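Local coordinates for protein kinase A regulatory subunit, putative (Trypanosoma cruzi, PDB 6FTF) that serves as the regulatory subunit of a cAMP-independent protein kinase A, binding the nucleoside analogue 7-cyano-7-deazainosine in two cyclic nucleotide-binding domains, at residues G199-I204 against T256-R261. Sequence-based numbering, arbitrary orientation.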
ATOM      1  N   GLY A 199      -7.785  -2.808 -14.292  1.00 14.52           N
ATOM      2  CA  GLY A 199      -6.567  -2.107 -13.978  1.00 28.82           C
ATOM      3  C   GLY A 199      -6.425  -1.953 -12.479  1.00 34.08           C
ATOM      4  O   GLY A 199      -6.678  -0.894 -11.898  1.00 35.45           O
ATOM      5  N   GLU A 200      -6.013  -3.046 -11.864  1.00 25.67           N
ATOM      6  CA  GLU A 200      -6.014  -3.249 -10.430  1.00 23.34           C
ATOM      7  C   GLU A 200      -4.603  -3.327  -9.869  1.00 11.25           C
ATOM      8  O   GLU A 200      -4.430  -3.333  -8.638  1.00 11.25           O
ATOM      9  CB  GLU A 200      -6.815  -4.548 -10.174  1.00 28.73           C
ATOM     10  CG  GLU A 200      -6.462  -5.454  -9.013  1.00 42.91           C
ATOM     11  CD  GLU A 200      -7.696  -6.045  -8.375  1.00 49.39           C
ATOM     12  OE1 GLU A 200      -8.622  -6.396  -9.135  1.00 57.26           O
ATOM     13  OE2 GLU A 200      -7.744  -6.168  -7.134  1.00 43.82           O
ATOM     14  N   TRP A 201      -3.588  -3.346 -10.732  1.00 10.83           N
ATOM     15  CA  TRP A 201      -2.251  -3.740 -10.327  1.00  9.79           C
ATOM     16  C   TRP A 201      -1.187  -2.824 -10.906  1.00 10.36           C
ATOM     17  O   TRP A 201      -1.188  -2.526 -12.105  1.00 12.12           O
ATOM     18  CB  TRP A 201      -1.968  -5.152 -10.821  1.00 13.11           C
ATOM     19  CG  TRP A 201      -2.862  -6.193 -10.227  1.00 15.34           C
ATOM     20  CD1 TRP A 201      -3.875  -6.871 -10.851  1.00 16.61           C
ATOM     21  CD2 TRP A 201      -2.798  -6.700  -8.893  1.00 14.44           C
ATOM     22  NE1 TRP A 201      -4.440  -7.779  -9.976  1.00 17.71           N
ATOM     23  CE2 TRP A 201      -3.795  -7.692  -8.770  1.00 17.81           C
ATOM     24  CE3 TRP A 201      -1.982  -6.426  -7.793  1.00 14.48           C
ATOM     25  CZ2 TRP A 201      -4.011  -8.389  -7.578  1.00 18.16           C
ATOM     26  CZ3 TRP A 201      -2.200  -7.122  -6.608  1.00 16.58           C
ATOM     27  CH2 TRP A 201      -3.194  -8.101  -6.520  1.00 18.18           C
ATOM     28  N   LEU A 202      -0.259  -2.418 -10.054  1.00  9.68           N
ATOM     29  CA  LEU A 202       0.916  -1.661 -10.449  1.00 10.08           C
ATOM     30  C   LEU A 202       2.121  -2.571 -10.284  1.00  9.85           C
ATOM     31  O   LEU A 202       2.244  -3.277  -9.278  1.00 11.83           O
ATOM     32  CB  LEU A 202       1.056  -0.393  -9.599  1.00 10.33           C
ATOM     33  CG  LEU A 202       2.192   0.576  -9.914  1.00 12.36           C
ATOM     34  CD1 LEU A 202       1.826   2.001  -9.492  1.00 13.47           C
ATOM     35  CD2 LEU A 202       3.471   0.152  -9.225  1.00 13.16           C
ATOM     36  N   TYR A 203       2.996  -2.575 -11.276  1.00  8.21           N
ATOM     37  CA  TYR A 203       4.155  -3.454 -11.303  1.00  7.93           C
ATOM     38  C   TYR A 203       5.416  -2.611 -11.367  1.00  8.96           C
ATOM     39  O   TYR A 203       5.499  -1.672 -12.167  1.00 10.41           O
ATOM     40  CB  TYR A 203       4.107  -4.368 -12.535  1.00  9.53           C
ATOM     41  CG  TYR A 203       2.913  -5.287 -12.586  1.00  8.59           C
ATOM     42  CD1 TYR A 203       1.724  -4.864 -13.135  1.00  8.60           C
ATOM     43  CD2 TYR A 203       2.974  -6.569 -12.075  1.00  9.89           C
ATOM     44  CE1 TYR A 203       0.628  -5.696 -13.172  1.00  9.48           C
ATOM     45  CE2 TYR A 203       1.882  -7.401 -12.105  1.00 10.54           C
ATOM     46  CZ  TYR A 203       0.719  -6.961 -12.651  1.00 10.22           C
ATOM     47  OH  TYR A 203      -0.395  -7.798 -12.689  1.00 12.26           O
ATOM     48  N   ILE A 204       6.399  -2.949 -10.543  1.00  7.67           N
ATOM     49  CA  ILE A 204       7.732  -2.374 -10.637  1.00  7.90           C
ATOM     50  C   ILE A 204       8.628  -3.469 -11.177  1.00  8.08           C
ATOM     51  O   ILE A 204       8.639  -4.586 -10.646  1.00  8.70           O
ATOM     52  CB  ILE A 204       8.237  -1.869  -9.280  1.00  8.23           C
ATOM     53  CG1 ILE A 204       7.212  -0.935  -8.621  1.00  9.42           C
ATOM     54  CG2 ILE A 204       9.577  -1.198  -9.466  1.00 10.33           C
ATOM     55  CD1 ILE A 204       7.580  -0.516  -7.205  1.00 12.34           C
ATOM     56  N   THR A 256       8.647  -9.032 -11.448  1.00  8.32           N
ATOM     57  CA  THR A 256       8.022  -7.806 -10.970  1.00  8.46           C
ATOM     58  C   THR A 256       7.751  -7.878  -9.476  1.00  8.35           C
ATOM     59  O   THR A 256       7.562  -8.956  -8.902  1.00 10.07           O
ATOM     60  CB  THR A 256       6.665  -7.511 -11.655  1.00  8.93           C
ATOM     61  OG1 THR A 256       5.693  -8.496 -11.291  1.00 10.14           O
ATOM     62  CG2 THR A 256       6.788  -7.462 -13.164  1.00 10.16           C
ATOM     63  N   ALA A 257       7.711  -6.692  -8.871  1.00  8.02           N
ATOM     64  CA  ALA A 257       7.044  -6.470  -7.599  1.00  7.80           C
ATOM     65  C   ALA A 257       5.702  -5.836  -7.921  1.00  8.73           C
ATOM     66  O   ALA A 257       5.627  -4.938  -8.759  1.00 11.47           O
ATOM     67  CB  ALA A 257       7.853  -5.547  -6.687  1.00  9.36           C
ATOM     68  N   LYS A 258       4.656  -6.304  -7.261  1.00  8.83           N
ATOM     69  CA  LYS A 258       3.266  -6.049  -7.617  0.61 11.44           C
ATOM     70  C   LYS A 258       2.556  -5.395  -6.434  1.00  9.03           C
ATOM     71  O   LYS A 258       2.647  -5.890  -5.301  1.00  9.93           O
ATOM     72  CB  LYS A 258       2.664  -7.441  -7.918  0.61 14.97           C
ATOM     73  CG  LYS A 258       1.227  -7.560  -8.341  0.61 13.97           C
ATOM     74  CD  LYS A 258       0.930  -9.015  -8.676  0.61 10.60           C
ATOM     75  CE  LYS A 258      -0.487  -9.190  -9.209  0.61 15.97           C
ATOM     76  NZ  LYS A 258      -0.773 -10.597  -9.554  0.61 17.00           N
ATOM     77  N   LEU A 259       1.832  -4.307  -6.702  1.00  9.88           N
ATOM     78  CA  LEU A 259       1.086  -3.543  -5.713  1.00  9.88           C
ATOM     79  C   LEU A 259      -0.379  -3.444  -6.128  1.00  9.75           C
ATOM     80  O   LEU A 259      -0.681  -3.072  -7.266  1.00 10.21           O
ATOM     81  CB  LEU A 259       1.673  -2.140  -5.681  1.00 10.57           C
ATOM     82  CG  LEU A 259       0.997  -1.159  -4.748  1.00 12.09           C
ATOM     83  CD1 LEU A 259       1.249  -1.506  -3.288  1.00 11.18           C
ATOM     84  CD2 LEU A 259       1.459   0.261  -5.028  1.00 12.75           C
ATOM     85  N   ASN A 260      -1.288  -3.748  -5.216  1.00  9.04           N
ATOM     86  CA  ASN A 260      -2.704  -3.592  -5.513  1.00  9.10           C
ATOM     87  C   ASN A 260      -3.158  -2.141  -5.396  1.00  9.07           C
ATOM     88  O   ASN A 260      -2.706  -1.387  -4.538  1.00  8.71           O
ATOM     89  CB  ASN A 260      -3.540  -4.480  -4.593  1.00 10.38           C
ATOM     90  CG  ASN A 260      -4.980  -4.591  -5.056  1.00 10.75           C
ATOM     91  OD1 ASN A 260      -5.853  -3.835  -4.633  1.00 11.04           O
ATOM     92  ND2 ASN A 260      -5.221  -5.489  -5.986  1.00 14.73           N
ATOM     93  N   ARG A 261      -4.129  -1.790  -6.240  1.00  8.65           N
ATOM     94  CA  ARG A 261      -4.683  -0.444  -6.264  1.00  8.62           C
ATOM     95  C   ARG A 261      -5.183   0.007  -4.900  1.00  8.73           C
ATOM     96  O   ARG A 261      -5.109   1.190  -4.594  1.00  9.57           O
ATOM     97  CB  ARG A 261      -5.803  -0.380  -7.304  1.00  9.95           C
ATOM     98  CG  ARG A 261      -6.275   0.996  -7.640  1.00  9.97           C
ATOM     99  CD  ARG A 261      -7.259   0.921  -8.781  1.00 11.05           C
ATOM    100  NE  ARG A 261      -7.732   2.232  -9.170  1.00 11.51           N
ATOM    101  CZ  ARG A 261      -8.619   2.434 -10.147  1.00 11.93           C
ATOM    102  NH1 ARG A 261      -9.115   1.409 -10.828  1.00 14.18           N
ATOM    103  NH2 ARG A 261      -9.018   3.663 -10.429  1.00 12.45           N
TER
HETATM  104  O   HOH W   1      -8.419  -3.635  -5.399  1.00 23.09           O
HETATM  105  O   HOH W   2      -0.645 -10.241 -12.288  1.00 39.54           O
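In the jelly-roll beta-barrel of the second cyclic nucleotide-binding domain, 201-204 and 256-260 run antiparallel as the two central strands of a four-stranded sheet, flanked by strands 181-186 and 232-233. Leu202 with Leu259 and Ile204 with Ala257 are the hydrogen-bonded pairs; Leu202 N reaches Leu259 O at 2.9 Å, and beyond the Trp201-Asn260 pair Arg261 N donates to Glu200 O. On one face lie Leu202, Leu259, Ile204 and Ala257, the two leucines meeting CB to CB and covered by helix 264-268.

The other face carries Trp201, Tyr203, Lys258 and Asn260. In the conformer described, Lys258 leaves with CG anti to its backbone N (chi1 -179°) and stays extended, running beside Tyr203 and over the Trp201 indole. Its CE sits 3.4 Å from the centroid of the six-membered ring, a CH-pi contact, and NZ adds a cation-pi interaction at 4.3 Å, 11° off the ring normal. NZ also forms a salt bridge with Glu184 on strand 181-186 and donates to a water that hydrogen-bonds to Tyr203 OH. Thr256 OG1 lies at the edge of the Tyr203 ring, 3.4 Å from Tyr203 CD2, while OG1 itself hydrogen-bonds to Glu184 O.

The opposite indole face is covered toward its rim by Glu200 CG and Asn260 ND2, the amide plane standing nearly upright on the ring at 83°. Asn260 OD1 accepts from Arg262 N and from a water that also donates to Glu200 OE2, bridging amide and carboxylate. Directly between the two groups, Asn260 ND2 donates to the anti lone pair of Glu200 OE2 at 2.9 Å, with that oxygen lying in the amide plane.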